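Local coordinates for conserved hypothetical protein (Sulfolobus solfataricus, PDB 2FNA) that binds ADP as an archaeal AAA+ ATPase and probably hydrolyses ATP, though its cellular role is not established, at residues L92-I105 against L122-S135. Sequence-based numbering, arbitrary orientation. Where two conformers were deposited one is given.
Sequences LPSLLKALKNIQGI and LSFANLLESFEQAS
Leu95 sets its CB 3.9 Å from Ala134 CB. With CG anti to the backbone N (chi1 -177°), the fork is carried to the ring of Phe131: CD1 meets the ring edge in its plane, 3.8 Å from CD1 of Phe131, and also touches Ser130 O, while CD2 reaches the same ring atom. One turn on, Leu99 CD2 presses tightly on Leu127 CD1, 3.5 Å away. At the far end Ile102 splits its grip, CG2 on Leu122 CD1 at 3.5 Å and CD1 over Asn126 O. At the other, Leu92 lays CD2 on Ala134 O (3.6 Å) and CD1 on CB of Ser135, whose OG is hydrogen-bonded to Asp137 O; cut back to alanine, Leu92 would probably leave a gap beside Ala134 and Ser135. Leu88, Ile85 and Leu81 of helix 74-91 pack on Leu95, Leu99 and Leu127, respectively. Apolar side chains thus join a short helix and its following turns, which lead into the 105-107/112-114 hairpin, to a helix preceding strand 139-144 of the parallel sheet, in the P-loop NTPase fold of the ATPase domain.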
loop_
_atom_site.group_PDB
_atom_site.type_symbol
_atom_site.label_atom_id
_atom_site.label_comp_id
_atom_site.label_asym_id
_atom_site.label_seq_id
_atom_site.Cartn_x
_atom_site.Cartn_y
_atom_site.Cartn_z
ATOM N N LEU A 92 23.516 -11.167 8.026
ATOM C CA LEU A 92 24.647 -10.294 8.361
ATOM C C LEU A 92 25.319 -10.704 9.675
ATOM O O LEU A 92 25.124 -10.058 10.697
ATOM C CB LEU A 92 24.212 -8.818 8.415
ATOM C CG LEU A 92 23.833 -8.091 7.109
ATOM C CD1 LEU A 92 23.451 -6.646 7.416
ATOM C CD2 LEU A 92 24.931 -8.110 6.041
ATOM N N PRO A 93 26.143 -11.775 9.640
ATOM C CA PRO A 93 26.919 -12.229 10.797
ATOM C C PRO A 93 27.472 -11.146 11.749
ATOM O O PRO A 93 27.429 -11.345 12.964
ATOM C CB PRO A 93 28.072 -12.993 10.141
ATOM C CG PRO A 93 27.439 -13.623 8.965
ATOM C CD PRO A 93 26.381 -12.655 8.477
ATOM N N SER A 94 27.989 -10.036 11.217
ATOM C CA SER A 94 28.609 -8.989 12.056
ATOM C C SER A 94 27.601 -7.993 12.634
ATOM O O SER A 94 27.991 -7.020 13.291
ATOM C CB SER A 94 29.673 -8.215 11.269
ATOM O OG SER A 94 29.109 -7.510 10.174
ATOM N N LEU A 95 26.316 -8.217 12.378
ATOM C CA LEU A 95 25.284 -7.321 12.892
ATOM C C LEU A 95 25.060 -7.549 14.380
ATOM O O LEU A 95 24.998 -6.596 15.147
ATOM C CB LEU A 95 23.975 -7.519 12.137
ATOM C CG LEU A 95 22.796 -6.607 12.499
ATOM C CD1 LEU A 95 23.217 -5.161 12.527
ATOM C CD2 LEU A 95 21.712 -6.805 11.502
ATOM N N LEU A 96 24.949 -8.813 14.781
ATOM C CA LEU A 96 24.757 -9.157 16.191
ATOM C C LEU A 96 25.801 -8.462 17.066
ATOM O O LEU A 96 25.479 -7.961 18.142
ATOM C CB LEU A 96 24.788 -10.672 16.390
ATOM C CG LEU A 96 23.794 -11.197 17.423
ATOM C CD1 LEU A 96 22.378 -11.114 16.888
ATOM C CD2 LEU A 96 24.113 -12.636 17.853
ATOM N N LYS A 97 27.040 -8.402 16.578
ATOM C CA LYS A 97 28.111 -7.634 17.222
ATOM C C LYS A 97 27.854 -6.122 17.210
ATOM O O LYS A 97 28.098 -5.446 18.204
ATOM C CB LYS A 97 29.455 -7.938 16.534
ATOM C CG LYS A 97 30.652 -7.095 17.019
ATOM C CD LYS A 97 31.897 -7.340 16.140
ATOM C CE LYS A 97 32.946 -6.217 16.260
ATOM N NZ LYS A 97 34.210 -6.683 16.880
ATOM N N ALA A 98 27.396 -5.600 16.072
ATOM C CA ALA A 98 27.102 -4.160 15.917
ATOM C C ALA A 98 25.867 -3.681 16.713
ATOM O O ALA A 98 25.774 -2.495 17.056
ATOM C CB ALA A 98 26.956 -3.805 14.437
ATOM N N LEU A 99 24.934 -4.592 17.006
ATOM C CA LEU A 99 23.760 -4.278 17.840
ATOM C C LEU A 99 24.037 -4.421 19.341
ATOM O O LEU A 99 23.211 -4.031 20.170
ATOM C CB LEU A 99 22.569 -5.177 17.462
ATOM C CG LEU A 99 22.040 -4.997 16.043
ATOM C CD1 LEU A 99 20.974 -6.032 15.697
ATOM C CD2 LEU A 99 21.514 -3.597 15.870
ATOM N N LYS A 100 25.187 -4.992 19.690
ATOM C CA LYS A 100 25.520 -5.258 21.091
ATOM C C LYS A 100 25.540 -3.971 21.929
ATOM O O LYS A 100 25.026 -3.954 23.056
ATOM C CB LYS A 100 26.866 -6.012 21.194
ATOM C CG LYS A 100 27.150 -6.654 22.559
ATOM C CD LYS A 100 28.493 -7.371 22.590
ATOM N N ASN A 101 26.110 -2.897 21.382
ATOM C CA ASN A 101 26.229 -1.630 22.117
ATOM C C ASN A 101 25.057 -0.653 21.895
ATOM O O ASN A 101 25.149 0.521 22.272
ATOM C CB ASN A 101 27.553 -0.943 21.781
ATOM N N ILE A 102 23.961 -1.119 21.295
ATOM C CA ILE A 102 22.748 -0.294 21.224
ATOM C C ILE A 102 22.095 -0.301 22.617
ATOM O O ILE A 102 21.915 -1.364 23.219
ATOM C CB ILE A 102 21.743 -0.781 20.141
ATOM C CG1 ILE A 102 22.397 -0.830 18.749
ATOM C CG2 ILE A 102 20.501 0.132 20.097
ATOM C CD1 ILE A 102 22.616 0.532 18.093
ATOM N N GLN A 103 21.754 0.885 23.120
ATOM C CA GLN A 103 21.290 1.053 24.508
ATOM C C GLN A 103 20.187 0.071 24.931
ATOM O O GLN A 103 20.356 -0.666 25.907
ATOM C CB GLN A 103 20.811 2.487 24.748
ATOM C CG GLN A 103 20.602 2.836 26.222
ATOM C CD GLN A 103 21.764 3.603 26.798
ATOM O OE1 GLN A 103 22.654 3.028 27.431
ATOM N NE2 GLN A 103 21.776 4.915 26.562
ATOM N N GLY A 104 19.073 0.057 24.207
ATOM C CA GLY A 104 17.935 -0.776 24.598
ATOM C C GLY A 104 17.879 -2.196 24.044
ATOM O O GLY A 104 16.794 -2.759 23.932
ATOM N N ILE A 105 19.028 -2.786 23.705
ATOM C CA ILE A 105 19.051 -4.110 23.072
ATOM C C ILE A 105 19.722 -5.124 23.975
ATOM O O ILE A 105 20.718 -4.818 24.624
ATOM C CB ILE A 105 19.745 -4.074 21.681
ATOM C CG1 ILE A 105 18.960 -3.152 20.736
ATOM C CG2 ILE A 105 19.872 -5.491 21.079
ATOM C CD1 ILE A 105 19.332 -3.249 19.257
ATOM N N LEU A 122 14.432 3.751 21.882
ATOM C CA LEU A 122 15.543 3.345 21.020
ATOM C C LEU A 122 15.851 4.420 19.971
ATOM O O LEU A 122 14.961 5.145 19.522
ATOM C CB LEU A 122 15.160 2.026 20.338
ATOM C CG LEU A 122 15.934 1.494 19.135
ATOM C CD1 LEU A 122 17.044 0.542 19.556
ATOM C CD2 LEU A 122 14.957 0.793 18.190
ATOM N N SER A 123 17.125 4.524 19.595
ATOM C CA SER A 123 17.545 5.427 18.528
ATOM C C SER A 123 17.480 4.680 17.198
ATOM O O SER A 123 18.377 3.877 16.868
ATOM C CB SER A 123 18.967 5.943 18.756
ATOM O OG SER A 123 19.374 6.779 17.682
ATOM N N PHE A 124 16.422 4.951 16.446
ATOM C CA PHE A 124 16.240 4.360 15.122
ATOM C C PHE A 124 17.429 4.730 14.227
ATOM O O PHE A 124 17.910 3.875 13.489
ATOM C CB PHE A 124 14.896 4.788 14.518
ATOM C CG PHE A 124 14.443 3.950 13.325
ATOM C CD1 PHE A 124 14.289 2.563 13.430
ATOM C CD2 PHE A 124 14.131 4.565 12.095
ATOM C CE1 PHE A 124 13.864 1.795 12.318
ATOM C CE2 PHE A 124 13.713 3.807 10.987
ATOM C CZ PHE A 124 13.570 2.414 11.104
ATOM N N ALA A 125 17.949 5.960 14.350
ATOM C CA ALA A 125 19.092 6.411 13.540
ATOM C C ALA A 125 20.382 5.612 13.819
ATOM O O ALA A 125 21.125 5.271 12.873
ATOM C CB ALA A 125 19.335 7.868 13.749
ATOM N N ASN A 126 20.641 5.290 15.088
ATOM C CA ASN A 126 21.810 4.446 15.449
ATOM C C ASN A 126 21.622 3.003 15.017
ATOM O O ASN A 126 22.583 2.309 14.668
ATOM C CB ASN A 126 22.060 4.463 16.952
ATOM C CG ASN A 126 22.714 5.749 17.434
ATOM O OD1 ASN A 126 23.187 6.575 16.644
ATOM N ND2 ASN A 126 22.752 5.917 18.752
ATOM N N LEU A 127 20.374 2.554 15.038
ATOM C CA LEU A 127 20.026 1.224 14.586
ATOM C C LEU A 127 20.346 1.056 13.093
ATOM O O LEU A 127 21.005 0.084 12.698
ATOM C CB LEU A 127 18.550 0.958 14.880
ATOM C CG LEU A 127 17.987 -0.431 14.542
ATOM C CD1 LEU A 127 18.780 -1.568 15.245
ATOM C CD2 LEU A 127 16.492 -0.518 14.888
ATOM N N LEU A 128 19.895 2.012 12.286
ATOM C CA LEU A 128 20.126 2.020 10.835
ATOM C C LEU A 128 21.612 2.087 10.534
ATOM O O LEU A 128 22.119 1.415 9.621
ATOM C CB LEU A 128 19.446 3.219 10.188
ATOM C CG LEU A 128 17.916 3.315 10.224
ATOM C CD1 LEU A 128 17.500 4.629 9.598
ATOM C CD2 LEU A 128 17.287 2.169 9.501
ATOM N N GLU A 129 22.295 2.922 11.305
ATOM C CA GLU A 129 23.726 3.110 11.177
ATOM C C GLU A 129 24.495 1.815 11.443
ATOM O O GLU A 129 25.560 1.595 10.861
ATOM C CB GLU A 129 24.186 4.226 12.122
ATOM C CG GLU A 129 25.549 4.778 11.775
ATOM C CD GLU A 129 25.804 6.186 12.297
ATOM O OE1 GLU A 129 24.869 6.860 12.800
ATOM O OE2 GLU A 129 26.967 6.619 12.179
ATOM N N SER A 130 23.945 0.949 12.296
ATOM C CA SER A 130 24.585 -0.343 12.612
ATOM C C SER A 130 24.352 -1.399 11.530
ATOM O O SER A 130 25.181 -2.288 11.338
ATOM C CB SER A 130 24.086 -0.876 13.950
ATOM O OG SER A 130 22.768 -1.353 13.836
ATOM N N PHE A 131 23.212 -1.317 10.838
ATOM C CA PHE A 131 22.968 -2.140 9.666
ATOM C C PHE A 131 24.016 -1.791 8.634
ATOM O O PHE A 131 24.616 -2.681 8.024
ATOM C CB PHE A 131 21.604 -1.866 9.037
ATOM C CG PHE A 131 20.423 -2.173 9.915
ATOM C CD1 PHE A 131 20.520 -2.989 11.025
ATOM C CD2 PHE A 131 19.173 -1.643 9.588
ATOM C CE1 PHE A 131 19.397 -3.257 11.807
ATOM C CE2 PHE A 131 18.050 -1.921 10.365
ATOM C CZ PHE A 131 18.171 -2.729 11.478
ATOM N N GLU A 132 24.226 -0.486 8.449
ATOM C CA GLU A 132 25.227 0.021 7.504
ATOM C C GLU A 132 26.635 -0.396 7.902
ATOM O O GLU A 132 27.415 -0.775 7.036
ATOM C CB GLU A 132 25.100 1.549 7.318
ATOM C CG GLU A 132 26.354 2.215 6.755
ATOM C CD GLU A 132 26.105 3.507 6.012
ATOM O OE1 GLU A 132 25.020 3.659 5.422
ATOM O OE2 GLU A 132 27.034 4.352 5.983
ATOM N N GLN A 133 26.963 -0.353 9.196
ATOM C CA GLN A 133 28.268 -0.860 9.674
ATOM C C GLN A 133 28.494 -2.345 9.380
ATOM O O GLN A 133 29.618 -2.766 9.092
ATOM C CB GLN A 133 28.450 -0.632 11.184
ATOM C CG GLN A 133 29.463 0.459 11.541
ATOM C CD GLN A 133 28.882 1.878 11.490
ATOM O OE1 GLN A 133 29.082 2.671 12.418
ATOM N NE2 GLN A 133 28.166 2.203 10.407
ATOM N N ALA A 134 27.416 -3.125 9.458
ATOM C CA ALA A 134 27.465 -4.575 9.328
ATOM C C ALA A 134 27.449 -5.089 7.861
ATOM O O ALA A 134 27.593 -6.291 7.619
ATOM C CB ALA A 134 26.299 -5.187 10.114
ATOM N N SER A 135 27.291 -4.185 6.897
ATOM C CA SER A 135 27.025 -4.564 5.514
ATOM C C SER A 135 27.993 -3.837 4.578
ATOM O O SER A 135 28.189 -2.631 4.706
ATOM C CB SER A 135 25.571 -4.214 5.153
ATOM O OG SER A 135 25.117 -4.942 4.021
#